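Local coordinates for putative NADH dehydrogenase/NAD(P)H nitroreductase (Bacteroides thetaiotaomicron VPI-5482, PDB 3KWK) that binds flavin mononucleotide and, as a nitroreductase-family flavoprotein, probably transfers electrons from NAD(P)H to an acceptor, at the interface of chains A and B. Coordinates in Å, arbitrary orientation; residue numbers count along the deposited sequence, not the author numbering. Chains: chain A/B, Putative NADH dehydrogenase/NAD(P)H nitroreductase.

The interface of chains A and B. Residues chain A 43, 45-46, 50, 52, 54; chain B 162, 164.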
# COMPACT_ATOMS: atom_id res chain seq x y z
N MSE A 43 -5.36 -0.17 9.73
CA MSE A 43 -4.85 -1.23 10.61
C MSE A 43 -4.97 -2.64 10.00
O MSE A 43 -4.32 -3.56 10.49
CB MSE A 43 -5.52 -1.15 11.97
CG MSE A 43 -4.91 0.00 12.80
SE MSE A 43 -5.66 0.39 14.52
CE MSE A 43 -7.49 0.34 13.97
N ALA A 45 -3.88 -3.53 7.08
CA ALA A 45 -2.73 -3.78 6.20
C ALA A 45 -1.92 -5.05 6.56
O ALA A 45 -1.88 -5.51 7.73
CB ALA A 45 -1.76 -2.57 6.25
N PRO A 46 -1.21 -5.60 5.56
CA PRO A 46 -0.25 -6.64 5.87
C PRO A 46 0.92 -5.98 6.65
O PRO A 46 1.03 -4.75 6.65
CB PRO A 46 0.23 -7.11 4.50
CG PRO A 46 0.02 -5.91 3.59
CD PRO A 46 -1.26 -5.30 4.11
N ASP A 50 4.31 -9.54 11.13
CA ASP A 50 3.11 -9.17 11.86
C ASP A 50 3.37 -8.32 13.08
O ASP A 50 2.70 -8.41 14.12
CB ASP A 50 2.26 -10.42 12.20
CG ASP A 50 0.81 -10.09 12.46
OD1 ASP A 50 0.37 -8.99 12.06
OD2 ASP A 50 0.07 -10.91 13.11
N ARG A 52 2.88 -4.97 13.17
CA ARG A 52 1.85 -3.97 13.27
C ARG A 52 2.39 -2.67 13.87
O ARG A 52 1.89 -2.18 14.87
CB ARG A 52 0.61 -4.45 14.00
CG ARG A 52 0.12 -5.85 13.52
CD ARG A 52 -1.04 -6.37 14.34
NE ARG A 52 -1.28 -7.75 13.97
CZ ARG A 52 -2.24 -8.51 14.50
NH1 ARG A 52 -3.04 -8.03 15.41
NH2 ARG A 52 -2.38 -9.77 14.08
N TRP A 54 2.37 0.41 12.93
CA TRP A 54 1.67 1.68 12.65
C TRP A 54 1.12 2.39 13.87
O TRP A 54 0.70 1.75 14.84
CB TRP A 54 0.58 1.47 11.62
CG TRP A 54 -0.20 0.23 11.84
CD1 TRP A 54 -1.01 -0.05 12.88
CD2 TRP A 54 -0.16 -0.95 11.03
NE1 TRP A 54 -1.53 -1.31 12.77
CE2 TRP A 54 -0.98 -1.90 11.65
CE3 TRP A 54 0.52 -1.29 9.86
CZ2 TRP A 54 -1.22 -3.16 11.08
CZ3 TRP A 54 0.29 -2.54 9.31
CH2 TRP A 54 -0.53 -3.46 9.95
N LYS B 162 -7.08 -11.80 9.93
CA LYS B 162 -6.64 -11.26 11.22
C LYS B 162 -7.46 -10.02 11.54
O LYS B 162 -7.77 -9.21 10.65
CB LYS B 162 -5.16 -10.93 11.19
CG LYS B 162 -4.31 -12.20 11.05
CD LYS B 162 -2.85 -11.96 10.82
CE LYS B 162 -2.09 -13.31 10.53
NZ LYS B 162 -2.50 -13.95 9.16
N LYS B 164 -6.99 -6.85 13.39
CA LYS B 164 -5.88 -6.11 13.94
C LYS B 164 -6.28 -4.80 14.59
O LYS B 164 -5.44 -4.08 15.11
CB LYS B 164 -4.86 -5.79 12.86
CG LYS B 164 -4.38 -6.97 12.00
CD LYS B 164 -3.19 -6.50 11.15
CE LYS B 164 -2.63 -7.58 10.27
NZ LYS B 164 -3.31 -7.58 8.97
O HOH W 1 -3.56 -5.60 16.84
O HOH W 2 -2.94 -2.76 14.74
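The backbone carbonyl O of B:Lys164 is gripped from chain A through two waters: water 1, 3.0 Å from it, also binds NH1 of the A:Arg52 guanidinium, and water 2, 2.9 Å from it, binds the indole NE1 of A:Trp54. From the same residue the long side chain reaches into chain A. Its amine nitrogen NZ donates a hydrogen bond to the carbonyl O of A:Ala45 at 2.8 Å, approaching from above the carbonyl plane, 48° out of it. The methylenes stay extended until a turn at the last torsion (chi4 89°) swings NZ toward this oxygen. A lysine suits the place because its aliphatic stem can pack while its tip stays polar: CG lies over the centre of one face of the A:Arg52 guanidinium, 3.6 Å above the plane, and CD meets the rim of the A:Trp54 indole at CZ2, 3.9 Å away. The flat guanidinium offers that face while its edge N-H groups serve A:Asp50 and water 1; the indole joins an apolar rim to an N-H for water 2, clasped between the CA atoms of A:Met43 (a selenomethionine here) and A:Arg52. With two oxygens, A:Asp50 holds the guanidinium side-on: NE meets OD1 at 2.8 Å in a straight salt bridge (176°), in the guanidinium plane but above the carboxylate plane, and NH2 reaches the syn lone pair of OD2 by a more bent bond. The carboxylate probably tempers the positive charge gathered here; CD of B:Lys162 passes 3.9 Å from OD2. The patch belongs to a two-fold interface, as expected of nitroreductase-family flavoproteins, which work as dimers. Since B:Lys162 and B:Lys164 line the FMN pocket, chain A likely helps position them, coupling assembly to the flavin site.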